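Local coordinates for protein putative phosphatase/phosphodiesterase MPN_349 (Mycoplasma pneumoniae M129, PDB 1T71) that binds two iron ions and probably hydrolyses phosphate esters, possibly including 2',3'-cyclic nucleotides, at residues Lys117-Asn122 and Lys147-Leu152; His153-His158 and Gly174-Ile179; Ile21-Leu26 and Lys60-Asn65; Lys6-Gly11 and Gly245-Val250. One frame throughout, in Å; residues are numbered along the deposited sequence.

Interaction 1 (Lys117-Asn122 and Lys147-Leu152); sequences KIRITN and KRDCDL
The guanidinium of Arg119 has the bent end of Lys147 over one face, where CE of Lys147 sits 3.4 Å above the plane and displaced toward the rim. The two cationic chains point tip to tip without bonding, both ends being donors modelled too close for their separation to carry meaning. Two carboxylates flank Lys117. Asp149 offers the syn lone pair of OD2 to NZ of Lys117 in a salt bridge of 2.6 Å, the lysine bending at its last torsion (-58°) to cross the aspartate at about a right angle. Asp151 instead turns the anti lone pair of OD2 to the backbone N of Lys117, 2.8 Å away and almost straight in line with the N-H. Lys117 O then takes two donors in its carbonyl plane, Asp151 N at 2.9 Å and Leu152 N at 3.3 Å. Arg119 N closes on Leu152 O at 2.9 Å, completing the parallel bridge that pairs Ile118 with Leu152. Cys150, a small side chain, lays SG against Arg119 CD at 3.9 Å, while Ile118 CG1 meets Leu152 CB on the buried face. This is where strand 152-158 starts alongside strand 117-124, after helix 137-145. Asp149, though poorly ordered, lies near Arg119 but beyond salt-bridge range, and its charge may partly offset the cations at this partly exposed end of the sheet.

Interaction 2 (His153-His158 and Gly174-Ile179); sequences HIVDFH and GYVTTI
Packing is tightest where the two strands begin. His153 N points at the hydroxyl of Thr177, with OG1 2.8 Å away; chi1 of -51° sets that oxygen beside the threonine's own N. Backbone bonds follow: Thr177 N and Thr178 N both donate to His153 O, whose position is less certain, and Val155 N reaches Thr178 O at 3.0 Å from above the carbonyl plane. These are parallel pairs, Ile154 with Thr178 and Val155 with Ile179, and they join the two strands of a beta-alpha-beta unit whose crossover is helix 162-172. On the Val155 face, branched aliphatic side chains suit a sheet covered by helices: Val155 and Val176 cross at about a right angle, CG2 of the first 3.8 Å from CG1 of the second, and Ile179 CD1 folds back to Val155 CB. On the other face, Ile154 and Thr178 lie side by side, CG2 of the isoleucine 3.4 Å from OG1 of the threonine. That buried hydroxyl has no polar partner in the model. In contrast, Gly174 and Tyr175 make no such packing, and the exposed tyrosine side chain leads away from strand 152-158. That strand runs on to His158, an iron ligand.

Interaction 3 (Ile21-Leu26 and Lys60-Asn65); sequences IIKNNL and KEAGVN
A salt bridge tops this contact: Lys23 NZ sits between both carboxylate oxygens of Glu61, 2.9 Å from OE1, on its syn lone pair, and more weakly 3.1 Å from OE2. Lys23 leaves the backbone with CG anti to N (chi1 -176°) and bends at chi2 and chi4, whereas Glu61 curls from the crowded first-torsion position, and the two chains cross at about a right angle. Within 21-26, Asn25 ND2 donates a nearly straight bond of 2.7 Å to Ile21 O, in the plane of both its own amide and the carbonyl. The amide thereby binds an oxygen at the end of helix 15-23, just before helix 26-33 begins. Below the charges the chains pack by van der Waals contact: the methylene CD of Lys23 rests on Ala62 CB at 3.6 Å, a small side chain that lets the helix ends approach. Leu26 CD1 reaches over the end of helix 53-62, 3.9 Å from Ala62 O and 4.1 Å from Gly63 CA. Glycine suits this place because Gly63 closes a Schellman motif with a positive phi of 122° and adds no side chain against the leucine. Leu26 also touches Val38 of strand 37-41. Because Lys23 and Glu61 are exposed and the glutamate is poorly ordered, the ion pair is probably a mobile surface link, while the leucine provides the buried part of the joint.

Interaction 4 (Lys6-Gly11 and Gly245-Val250); sequences KFIFLG and GVFFEV
Strands 6-10 and 245-249 run antiparallel, their axes 4.5 Å apart at closest approach and their directions 166° apart, with Phe7-Phe248 and Phe9-Val246 as the hydrogen-bonded pairs. Bonds from Phe9 N to Val246 O and from Val246 N to Phe9 O are both 2.7 Å. On the face of Phe7, Phe9, Val246 and Phe248, the rings of Phe7 and Phe248 lie almost parallel, at 4°, but are slid apart so that they barely overlap, with centroids 4.7 Å apart. CB of Phe7 stands over the Phe248 ring face, a CH-pi contact 3.7 Å from the centroid, as the crowded first torsion of Phe248 (66°) allows. Val250 CG2 adds a methyl at Phe7 CE1. On the other face Phe247 presents its ring edge to Ile8 CG1, and Gly245 leaves room for Leu10 CD2, 4.0 Å from its CA. Lys6 runs beside Glu249, whose OE1 is hydrogen-bonded to Ser4. The aromatic face packs on the second sheet through Ile154, Thr178 and Phe180, as expected of the calcineurin-like beta sandwich. The opposite face meets Tyr33 and helix 15-23; strands 37-41 and 259-267 flank the pair, and Gly11 leads into iron ligand Asp12.

Overall arrangement
Interactions 1 and 2 share one sheet, since both use strand 152-158, bordered by 117-124 and by 178-182; Arg119 O and Ile154 N join them. Interaction 4 belongs to the other sheet and closes the longest loop of the four, with the rest nested inside it. Interactions 2 and 4 face each other across the sandwich, and interaction 4 also packs on Ile118 and Leu152 of interaction 1. Interactions 2 and 4 are core, built from backbone bonds and apolar side chains. Interaction 1 is partly buried, with carboxylates and cations at its margin, and interaction 3, a helix-end contact at the surface, touches interaction 4 through Ile22 and Leu10.

Interaction 1 (Lys117-Asn122 and Lys147-Leu152)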
loop_
_atom_site.group_PDB
_atom_site.type_symbol
_atom_site.label_atom_id
_atom_site.label_comp_id
_atom_site.label_asym_id
_atom_site.label_seq_id
_atom_site.Cartn_x
_atom_site.Cartn_y
_atom_site.Cartn_z
ATOM N N LYS A 117 -18.982 -10.506 3.685
ATOM C CA LYS A 117 -17.790 -11.336 3.589
ATOM C C LYS A 117 -16.806 -10.488 2.785
ATOM O O LYS A 117 -16.992 -10.273 1.583
ATOM C CB LYS A 117 -18.109 -12.630 2.842
ATOM C CG LYS A 117 -17.286 -13.828 3.276
ATOM C CD LYS A 117 -17.700 -15.076 2.509
ATOM C CE LYS A 117 -17.097 -16.336 3.128
ATOM N NZ LYS A 117 -15.606 -16.299 3.180
ATOM N N ILE A 118 -15.769 -9.998 3.455
ATOM C CA ILE A 118 -14.780 -9.142 2.813
ATOM C C ILE A 118 -13.448 -9.831 2.538
ATOM O O ILE A 118 -12.887 -10.501 3.405
ATOM C CB ILE A 118 -14.520 -7.891 3.669
ATOM C CG1 ILE A 118 -15.849 -7.180 3.951
ATOM C CG2 ILE A 118 -13.546 -6.958 2.953
ATOM C CD1 ILE A 118 -15.724 -5.971 4.864
ATOM N N ARG A 119 -12.945 -9.648 1.323
ATOM C CA ARG A 119 -11.680 -10.244 0.926
ATOM C C ARG A 119 -10.624 -9.177 0.634
ATOM O O ARG A 119 -10.921 -8.147 0.026
ATOM C CB ARG A 119 -11.893 -11.108 -0.312
ATOM C CG ARG A 119 -10.839 -12.163 -0.520
ATOM C CD ARG A 119 -11.191 -13.085 -1.679
ATOM N NE ARG A 119 -10.328 -14.257 -1.679
ATOM C CZ ARG A 119 -10.617 -15.403 -1.072
ATOM N NH1 ARG A 119 -11.760 -15.546 -0.420
ATOM N NH2 ARG A 119 -9.748 -16.402 -1.106
ATOM N N ILE A 120 -9.401 -9.408 1.100
ATOM C CA ILE A 120 -8.304 -8.479 0.845
ATOM C C ILE A 120 -7.201 -9.269 0.164
ATOM O O ILE A 120 -6.717 -10.270 0.703
ATOM C CB ILE A 120 -7.734 -7.853 2.143
ATOM C CG1 ILE A 120 -8.800 -7.007 2.841
ATOM C CG2 ILE A 120 -6.527 -6.974 1.801
ATOM C CD1 ILE A 120 -8.324 -6.378 4.151
ATOM N N THR A 121 -6.815 -8.820 -1.027
ATOM C CA THR A 121 -5.787 -9.482 -1.818
ATOM C C THR A 121 -4.662 -8.515 -2.191
ATOM O O THR A 121 -4.905 -7.349 -2.512
ATOM C CB THR A 121 -6.398 -10.074 -3.106
ATOM O OG1 THR A 121 -7.436 -10.994 -2.750
ATOM C CG2 THR A 121 -5.341 -10.808 -3.925
ATOM N N ASN A 122 -3.435 -9.024 -2.152
ATOM C CA ASN A 122 -2.227 -8.261 -2.460
ATOM C C ASN A 122 -1.509 -8.996 -3.591
ATOM O O ASN A 122 -1.352 -10.213 -3.543
ATOM C CB ASN A 122 -1.351 -8.182 -1.192
ATOM C CG ASN A 122 -0.056 -7.382 -1.392
ATOM O OD1 ASN A 122 -0.011 -6.393 -2.141
ATOM N ND2 ASN A 122 0.997 -7.796 -0.688
ATOM N N LYS A 147 -13.507 -18.317 -7.918
ATOM C CA LYS A 147 -13.790 -19.107 -6.725
ATOM C C LYS A 147 -15.092 -18.565 -6.112
ATOM O O LYS A 147 -15.761 -19.241 -5.331
ATOM C CB LYS A 147 -12.621 -18.997 -5.743
ATOM C CG LYS A 147 -12.881 -19.568 -4.366
ATOM C CD LYS A 147 -13.634 -18.586 -3.488
ATOM C CE LYS A 147 -12.833 -17.316 -3.250
ATOM N NZ LYS A 147 -11.532 -17.614 -2.594
ATOM N N ARG A 148 -15.434 -17.334 -6.486
ATOM C CA ARG A 148 -16.660 -16.662 -6.053
ATOM C C ARG A 148 -17.041 -16.707 -4.574
ATOM O O ARG A 148 -18.170 -17.072 -4.237
ATOM C CB ARG A 148 -17.845 -17.199 -6.858
ATOM C CG ARG A 148 -17.655 -17.183 -8.360
ATOM C CD ARG A 148 -17.436 -15.778 -8.890
ATOM N NE ARG A 148 -17.752 -15.700 -10.314
ATOM C CZ ARG A 148 -18.967 -15.901 -10.818
ATOM N NH1 ARG A 148 -19.984 -16.188 -10.013
ATOM N NH2 ARG A 148 -19.166 -15.823 -12.126
ATOM N N ASP A 149 -16.134 -16.322 -3.684
ATOM C CA ASP A 149 -16.483 -16.337 -2.268
ATOM C C ASP A 149 -16.243 -15.017 -1.545
ATOM O O ASP A 149 -15.307 -14.900 -0.744
ATOM C CB ASP A 149 -15.726 -17.435 -1.523
ATOM C CG ASP A 149 -16.127 -17.521 -0.063
ATOM O OD1 ASP A 149 -17.301 -17.864 0.210
ATOM O OD2 ASP A 149 -15.279 -17.231 0.810
ATOM N N CYS A 150 -17.084 -14.028 -1.825
ATOM C CA CYS A 150 -16.975 -12.729 -1.174
ATOM C C CYS A 150 -17.909 -11.694 -1.779
ATOM O O CYS A 150 -18.204 -11.724 -2.974
ATOM C CB CYS A 150 -15.529 -12.213 -1.221
ATOM S SG CYS A 150 -14.780 -12.171 -2.866
ATOM N N ASP A 151 -18.387 -10.791 -0.929
ATOM C CA ASP A 151 -19.279 -9.724 -1.351
ATOM C C ASP A 151 -18.413 -8.549 -1.773
ATOM O O ASP A 151 -18.675 -7.898 -2.786
ATOM C CB ASP A 151 -20.190 -9.315 -0.193
ATOM C CG ASP A 151 -20.982 -10.482 0.365
ATOM O OD1 ASP A 151 -21.743 -11.106 -0.407
ATOM O OD2 ASP A 151 -20.845 -10.773 1.573
ATOM N N LEU A 152 -17.379 -8.284 -0.979
ATOM C CA LEU A 152 -16.449 -7.203 -1.266
ATOM C C LEU A 152 -15.055 -7.789 -1.471
ATOM O O LEU A 152 -14.652 -8.729 -0.783
ATOM C CB LEU A 152 -16.431 -6.188 -0.121
ATOM C CG LEU A 152 -17.786 -5.624 0.314
ATOM C CD1 LEU A 152 -17.561 -4.411 1.208
ATOM C CD2 LEU A 152 -18.603 -5.232 -0.906
#

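Interaction 2 (His153-His158 and Gly174-Ile179)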
loop_
_atom_site.group_PDB
_atom_site.type_symbol
_atom_site.label_atom_id
_atom_site.label_comp_id
_atom_site.label_asym_id
_atom_site.label_seq_id
_atom_site.Cartn_x
_atom_site.Cartn_y
_atom_site.Cartn_z
ATOM N N HIS A 153 -14.323 -7.234 -2.428
ATOM C CA HIS A 153 -12.980 -7.709 -2.725
ATOM C C HIS A 153 -12.096 -6.487 -2.912
ATOM O O HIS A 153 -12.266 -5.739 -3.874
ATOM C CB HIS A 153 -12.995 -8.547 -4.006
ATOM C CG HIS A 153 -11.826 -9.470 -4.143
ATOM N ND1 HIS A 153 -10.646 -9.293 -3.449
ATOM C CD2 HIS A 153 -11.643 -10.564 -4.918
ATOM C CE1 HIS A 153 -9.790 -10.238 -3.791
ATOM N NE2 HIS A 153 -10.369 -11.023 -4.680
ATOM N N ILE A 154 -11.172 -6.284 -1.975
ATOM C CA ILE A 154 -10.251 -5.151 -2.003
ATOM C C ILE A 154 -8.886 -5.616 -2.498
ATOM O O ILE A 154 -8.284 -6.523 -1.922
ATOM C CB ILE A 154 -10.116 -4.534 -0.588
ATOM C CG1 ILE A 154 -11.467 -3.948 -0.158
ATOM C CG2 ILE A 154 -9.035 -3.461 -0.570
ATOM C CD1 ILE A 154 -11.505 -3.459 1.281
ATOM N N VAL A 155 -8.397 -4.997 -3.567
ATOM C CA VAL A 155 -7.110 -5.389 -4.135
ATOM C C VAL A 155 -6.027 -4.311 -4.126
ATOM O O VAL A 155 -6.241 -3.191 -4.590
ATOM C CB VAL A 155 -7.272 -5.861 -5.598
ATOM C CG1 VAL A 155 -5.916 -6.257 -6.173
ATOM C CG2 VAL A 155 -8.249 -7.023 -5.670
ATOM N N ASP A 156 -4.865 -4.666 -3.590
ATOM C CA ASP A 156 -3.717 -3.765 -3.563
ATOM C C ASP A 156 -2.750 -4.332 -4.603
ATOM O O ASP A 156 -2.106 -5.357 -4.364
ATOM C CB ASP A 156 -3.057 -3.750 -2.175
ATOM C CG ASP A 156 -1.743 -2.965 -2.154
ATOM O OD1 ASP A 156 -1.179 -2.725 -1.058
ATOM O OD2 ASP A 156 -1.261 -2.592 -3.241
ATOM N N PHE A 157 -2.676 -3.678 -5.763
ATOM C CA PHE A 157 -1.801 -4.120 -6.851
ATOM C C PHE A 157 -0.495 -3.343 -6.764
ATOM O O PHE A 157 -0.431 -2.168 -7.128
ATOM C CB PHE A 157 -2.473 -3.867 -8.206
ATOM C CG PHE A 157 -1.784 -4.532 -9.374
ATOM C CD1 PHE A 157 -1.771 -3.921 -10.627
ATOM C CD2 PHE A 157 -1.150 -5.765 -9.226
ATOM C CE1 PHE A 157 -1.129 -4.527 -11.717
ATOM C CE2 PHE A 157 -0.506 -6.381 -10.306
ATOM C CZ PHE A 157 -0.494 -5.760 -11.554
ATOM N N HIS A 158 0.541 -4.007 -6.271
ATOM C CA HIS A 158 1.849 -3.390 -6.102
ATOM C C HIS A 158 2.624 -3.508 -7.408
ATOM O O HIS A 158 3.301 -4.511 -7.647
ATOM C CB HIS A 158 2.595 -4.096 -4.963
ATOM C CG HIS A 158 3.553 -3.214 -4.235
ATOM N ND1 HIS A 158 4.919 -3.365 -4.328
ATOM C CD2 HIS A 158 3.345 -2.154 -3.418
ATOM C CE1 HIS A 158 5.510 -2.436 -3.598
ATOM N NE2 HIS A 158 4.578 -1.688 -3.037
ATOM N N GLY A 174 -15.234 -4.403 -13.007
ATOM C CA GLY A 174 -16.413 -4.675 -12.198
ATOM C C GLY A 174 -16.409 -5.954 -11.381
ATOM O O GLY A 174 -17.306 -6.175 -10.574
ATOM N N TYR A 175 -15.395 -6.788 -11.577
ATOM C CA TYR A 175 -15.294 -8.065 -10.880
ATOM C C TYR A 175 -14.752 -7.974 -9.463
ATOM O O TYR A 175 -14.682 -8.980 -8.756
ATOM C CB TYR A 175 -14.431 -9.016 -11.707
ATOM C CG TYR A 175 -15.077 -9.395 -13.013
ATOM C CD1 TYR A 175 -15.768 -10.596 -13.143
ATOM C CD2 TYR A 175 -15.037 -8.534 -14.111
ATOM C CE1 TYR A 175 -16.406 -10.938 -14.333
ATOM C CE2 TYR A 175 -15.674 -8.864 -15.304
ATOM C CZ TYR A 175 -16.356 -10.069 -15.405
ATOM O OH TYR A 175 -17.003 -10.401 -16.572
ATOM N N VAL A 176 -14.368 -6.770 -9.057
ATOM C CA VAL A 176 -13.829 -6.537 -7.724
ATOM C C VAL A 176 -14.338 -5.200 -7.190
ATOM O O VAL A 176 -14.854 -4.379 -7.952
ATOM C CB VAL A 176 -12.274 -6.566 -7.769
ATOM C CG1 VAL A 176 -11.683 -5.725 -6.669
ATOM C CG2 VAL A 176 -11.788 -8.006 -7.630
ATOM N N THR A 177 -14.216 -4.991 -5.883
ATOM C CA THR A 177 -14.674 -3.752 -5.265
ATOM C C THR A 177 -13.688 -2.611 -5.509
ATOM O O THR A 177 -14.082 -1.534 -5.948
ATOM C CB THR A 177 -14.865 -3.919 -3.744
ATOM O OG1 THR A 177 -15.679 -5.069 -3.486
ATOM C CG2 THR A 177 -15.538 -2.686 -3.155
ATOM N N THR A 178 -12.409 -2.839 -5.215
ATOM C CA THR A 178 -11.407 -1.797 -5.432
ATOM C C THR A 178 -10.116 -2.331 -6.029
ATOM O O THR A 178 -9.714 -3.469 -5.782
ATOM C CB THR A 178 -11.037 -1.042 -4.123
ATOM O OG1 THR A 178 -10.213 -1.876 -3.301
ATOM C CG2 THR A 178 -12.283 -0.668 -3.344
ATOM N N ILE A 179 -9.482 -1.484 -6.829
ATOM C CA ILE A 179 -8.213 -1.782 -7.468
ATOM C C ILE A 179 -7.326 -0.590 -7.116
ATOM O O ILE A 179 -7.396 0.451 -7.775
ATOM C CB ILE A 179 -8.350 -1.837 -9.002
ATOM C CG1 ILE A 179 -9.317 -2.949 -9.420
ATOM C CG2 ILE A 179 -6.985 -2.036 -9.637
ATOM C CD1 ILE A 179 -8.791 -4.342 -9.180
#

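Interaction 3 (Ile21-Leu26 and Lys60-Asn65)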
loop_
_atom_site.group_PDB
_atom_site.type_symbol
_atom_site.label_atom_id
_atom_site.label_comp_id
_atom_site.label_asym_id
_atom_site.label_seq_id
_atom_site.Cartn_x
_atom_site.Cartn_y
_atom_site.Cartn_z
ATOM N N ILE A 21 3.541 10.206 11.262
ATOM C CA ILE A 21 2.430 10.990 10.747
ATOM C C ILE A 21 1.129 10.186 10.799
ATOM O O ILE A 21 0.045 10.761 10.865
ATOM C CB ILE A 21 2.703 11.501 9.309
ATOM C CG1 ILE A 21 1.634 12.527 8.921
ATOM C CG2 ILE A 21 2.735 10.335 8.319
ATOM C CD1 ILE A 21 1.939 13.277 7.632
ATOM N N ILE A 22 1.236 8.859 10.788
ATOM C CA ILE A 22 0.047 8.018 10.858
ATOM C C ILE A 22 -0.471 7.974 12.298
ATOM O O ILE A 22 -1.679 8.021 12.541
ATOM C CB ILE A 22 0.337 6.576 10.376
ATOM C CG1 ILE A 22 0.502 6.563 8.854
ATOM C CG2 ILE A 22 -0.789 5.641 10.813
ATOM C CD1 ILE A 22 0.735 5.192 8.270
ATOM N N LYS A 23 0.446 7.886 13.251
ATOM C CA LYS A 23 0.062 7.847 14.656
ATOM C C LYS A 23 -0.595 9.166 15.058
ATOM O O LYS A 23 -1.571 9.179 15.795
ATOM C CB LYS A 23 1.291 7.589 15.538
ATOM C CG LYS A 23 0.972 7.438 17.016
ATOM C CD LYS A 23 -0.139 6.418 17.217
ATOM C CE LYS A 23 -0.482 6.215 18.688
ATOM N NZ LYS A 23 0.659 5.631 19.442
ATOM N N ASN A 24 -0.058 10.270 14.554
ATOM C CA ASN A 24 -0.576 11.600 14.871
ATOM C C ASN A 24 -1.825 12.036 14.104
ATOM O O ASN A 24 -2.321 13.136 14.342
ATOM C CB ASN A 24 0.511 12.651 14.629
ATOM C CG ASN A 24 1.711 12.481 15.537
ATOM O OD1 ASN A 24 2.733 13.140 15.348
ATOM N ND2 ASN A 24 1.596 11.604 16.530
ATOM N N ASN A 25 -2.338 11.207 13.195
ATOM C CA ASN A 25 -3.509 11.620 12.418
ATOM C C ASN A 25 -4.603 10.584 12.188
ATOM O O ASN A 25 -5.728 10.942 11.844
ATOM C CB ASN A 25 -3.054 12.146 11.049
ATOM C CG ASN A 25 -2.226 13.410 11.151
ATOM O OD1 ASN A 25 -2.760 14.502 11.326
ATOM N ND2 ASN A 25 -0.912 13.265 11.053
ATOM N N LEU A 26 -4.291 9.309 12.375
ATOM C CA LEU A 26 -5.272 8.263 12.116
ATOM C C LEU A 26 -6.586 8.422 12.886
ATOM O O LEU A 26 -7.668 8.246 12.318
ATOM C CB LEU A 26 -4.642 6.887 12.377
ATOM C CG LEU A 26 -5.328 5.657 11.775
ATOM C CD1 LEU A 26 -6.523 5.270 12.614
ATOM C CD2 LEU A 26 -5.750 5.953 10.342
ATOM N N LYS A 60 -0.396 -1.498 14.656
ATOM C CA LYS A 60 -1.590 -2.107 15.209
ATOM C C LYS A 60 -2.160 -1.252 16.344
ATOM O O LYS A 60 -3.369 -1.030 16.421
ATOM C CB LYS A 60 -1.246 -3.502 15.721
ATOM C CG LYS A 60 -2.412 -4.441 15.742
ATOM C CD LYS A 60 -2.963 -4.664 14.346
ATOM C CE LYS A 60 -4.257 -5.431 14.433
ATOM N NZ LYS A 60 -4.053 -6.670 15.229
ATOM N N GLU A 61 -1.293 -0.762 17.222
ATOM C CA GLU A 61 -1.765 0.053 18.333
ATOM C C GLU A 61 -2.123 1.455 17.874
ATOM O O GLU A 61 -2.801 2.188 18.588
ATOM C CB GLU A 61 -0.713 0.121 19.448
ATOM C CG GLU A 61 0.577 0.864 19.100
ATOM C CD GLU A 61 0.379 2.372 18.906
ATOM O OE1 GLU A 61 -0.430 2.973 19.659
ATOM O OE2 GLU A 61 1.045 2.958 18.013
ATOM N N ALA A 62 -1.668 1.827 16.683
ATOM C CA ALA A 62 -1.957 3.154 16.151
ATOM C C ALA A 62 -3.350 3.211 15.541
ATOM O O ALA A 62 -3.868 4.296 15.267
ATOM C CB ALA A 62 -0.914 3.544 15.111
ATOM N N GLY A 63 -3.954 2.047 15.319
ATOM C CA GLY A 63 -5.287 2.019 14.746
ATOM C C GLY A 63 -5.444 1.242 13.448
ATOM O O GLY A 63 -6.549 1.131 12.929
ATOM N N VAL A 64 -4.358 0.694 12.918
ATOM C CA VAL A 64 -4.448 -0.065 11.676
ATOM C C VAL A 64 -5.113 -1.416 11.915
ATOM O O VAL A 64 -4.764 -2.122 12.856
ATOM C CB VAL A 64 -3.050 -0.289 11.067
ATOM C CG1 VAL A 64 -3.154 -1.166 9.830
ATOM C CG2 VAL A 64 -2.419 1.058 10.725
ATOM N N ASN A 65 -6.066 -1.775 11.060
ATOM C CA ASN A 65 -6.771 -3.048 11.188
ATOM C C ASN A 65 -6.200 -4.153 10.317
ATOM O O ASN A 65 -6.103 -5.302 10.750
ATOM C CB ASN A 65 -8.250 -2.881 10.848
ATOM C CG ASN A 65 -8.955 -1.948 11.792
ATOM O OD1 ASN A 65 -8.954 -2.165 13.004
ATOM N ND2 ASN A 65 -9.561 -0.902 11.252
#

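Interaction 4 (Lys6-Gly11 and Gly245-Val250)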
loop_
_atom_site.group_PDB
_atom_site.type_symbol
_atom_site.label_atom_id
_atom_site.label_comp_id
_atom_site.label_asym_id
_atom_site.label_seq_id
_atom_site.Cartn_x
_atom_site.Cartn_y
_atom_site.Cartn_z
ATOM N N LYS A 6 -17.468 1.950 5.622
ATOM C CA LYS A 6 -16.560 3.033 5.301
ATOM C C LYS A 6 -15.125 2.618 5.580
ATOM O O LYS A 6 -14.794 2.216 6.699
ATOM C CB LYS A 6 -16.948 4.267 6.113
ATOM C CG LYS A 6 -18.294 4.816 5.696
ATOM C CD LYS A 6 -18.866 5.824 6.669
ATOM C CE LYS A 6 -20.265 6.226 6.226
ATOM N NZ LYS A 6 -21.040 6.884 7.312
ATOM N N PHE A 7 -14.281 2.697 4.552
ATOM C CA PHE A 7 -12.878 2.309 4.679
ATOM C C PHE A 7 -11.903 3.453 4.473
ATOM O O PHE A 7 -12.240 4.486 3.895
ATOM C CB PHE A 7 -12.484 1.250 3.643
ATOM C CG PHE A 7 -13.338 0.022 3.636
ATOM C CD1 PHE A 7 -14.603 0.041 3.057
ATOM C CD2 PHE A 7 -12.840 -1.181 4.126
ATOM C CE1 PHE A 7 -15.358 -1.124 2.954
ATOM C CE2 PHE A 7 -13.583 -2.352 4.029
ATOM C CZ PHE A 7 -14.850 -2.326 3.439
ATOM N N ILE A 8 -10.675 3.228 4.928
ATOM C CA ILE A 8 -9.572 4.166 4.756
ATOM C C ILE A 8 -8.373 3.303 4.377
ATOM O O ILE A 8 -7.997 2.400 5.125
ATOM C CB ILE A 8 -9.230 4.934 6.054
ATOM C CG1 ILE A 8 -10.219 6.081 6.265
ATOM C CG2 ILE A 8 -7.799 5.484 5.969
ATOM C CD1 ILE A 8 -9.953 6.894 7.534
ATOM N N PHE A 9 -7.794 3.562 3.207
ATOM C CA PHE A 9 -6.630 2.809 2.746
ATOM C C PHE A 9 -5.440 3.762 2.609
ATOM O O PHE A 9 -5.507 4.741 1.868
ATOM C CB PHE A 9 -6.926 2.138 1.397
ATOM C CG PHE A 9 -5.809 1.265 0.901
ATOM C CD1 PHE A 9 -4.635 1.823 0.407
ATOM C CD2 PHE A 9 -5.904 -0.121 0.988
ATOM C CE1 PHE A 9 -3.565 1.013 0.010
ATOM C CE2 PHE A 9 -4.845 -0.938 0.597
ATOM C CZ PHE A 9 -3.671 -0.370 0.109
ATOM N N LEU A 10 -4.356 3.473 3.327
ATOM C CA LEU A 10 -3.162 4.318 3.288
ATOM C C LEU A 10 -2.032 3.644 2.514
ATOM O O LEU A 10 -1.831 2.430 2.623
ATOM C CB LEU A 10 -2.689 4.639 4.712
ATOM C CG LEU A 10 -3.715 5.262 5.668
ATOM C CD1 LEU A 10 -3.006 5.765 6.920
ATOM C CD2 LEU A 10 -4.435 6.409 4.992
ATOM N N GLY A 11 -1.296 4.442 1.744
ATOM C CA GLY A 11 -0.200 3.921 0.940
ATOM C C GLY A 11 1.061 3.585 1.719
ATOM O O GLY A 11 1.168 3.876 2.909
ATOM N N GLY A 245 -3.636 8.609 1.109
ATOM C CA GLY A 245 -4.534 7.478 1.179
ATOM C C GLY A 245 -5.823 7.699 0.428
ATOM O O GLY A 245 -5.997 8.695 -0.282
ATOM N N VAL A 246 -6.730 6.748 0.583
ATOM C CA VAL A 246 -8.019 6.813 -0.067
ATOM C C VAL A 246 -9.133 6.406 0.884
ATOM O O VAL A 246 -9.032 5.386 1.579
ATOM C CB VAL A 246 -8.076 5.868 -1.279
ATOM C CG1 VAL A 246 -9.499 5.809 -1.828
ATOM C CG2 VAL A 246 -7.103 6.332 -2.347
ATOM N N PHE A 247 -10.178 7.223 0.932
ATOM C CA PHE A 247 -11.345 6.902 1.734
ATOM C C PHE A 247 -12.397 6.424 0.745
ATOM O O PHE A 247 -12.565 7.026 -0.314
ATOM C CB PHE A 247 -11.891 8.128 2.468
ATOM C CG PHE A 247 -13.361 8.024 2.793
ATOM C CD1 PHE A 247 -14.317 8.563 1.932
ATOM C CD2 PHE A 247 -13.792 7.325 3.913
ATOM C CE1 PHE A 247 -15.689 8.396 2.185
ATOM C CE2 PHE A 247 -15.156 7.151 4.176
ATOM C CZ PHE A 247 -16.107 7.686 3.308
ATOM N N PHE A 248 -13.082 5.333 1.065
ATOM C CA PHE A 248 -14.140 4.851 0.189
ATOM C C PHE A 248 -15.197 4.108 0.981
ATOM O O PHE A 248 -14.887 3.445 1.971
ATOM C CB PHE A 248 -13.596 3.942 -0.933
ATOM C CG PHE A 248 -13.023 2.637 -0.452
ATOM C CD1 PHE A 248 -11.737 2.572 0.072
ATOM C CD2 PHE A 248 -13.763 1.462 -0.553
ATOM C CE1 PHE A 248 -11.189 1.353 0.490
ATOM C CE2 PHE A 248 -13.232 0.238 -0.139
ATOM C CZ PHE A 248 -11.937 0.185 0.385
ATOM N N GLU A 249 -16.452 4.242 0.563
ATOM C CA GLU A 249 -17.531 3.536 1.238
ATOM C C GLU A 249 -18.361 2.750 0.231
ATOM O O GLU A 249 -18.764 3.260 -0.819
ATOM C CB GLU A 249 -18.412 4.496 2.045
ATOM C CG GLU A 249 -19.495 5.212 1.286
ATOM C CD GLU A 249 -20.417 5.979 2.221
ATOM O OE1 GLU A 249 -20.978 5.355 3.150
ATOM O OE2 GLU A 249 -20.576 7.204 2.028
ATOM N N VAL A 250 -18.585 1.487 0.559
ATOM C CA VAL A 250 -19.328 0.584 -0.292
ATOM C C VAL A 250 -20.784 0.584 0.155
ATOM O O VAL A 250 -21.186 1.396 0.982
ATOM C CB VAL A 250 -18.732 -0.841 -0.183
ATOM C CG1 VAL A 250 -19.254 -1.732 -1.298
ATOM C CG2 VAL A 250 -17.215 -0.761 -0.232
#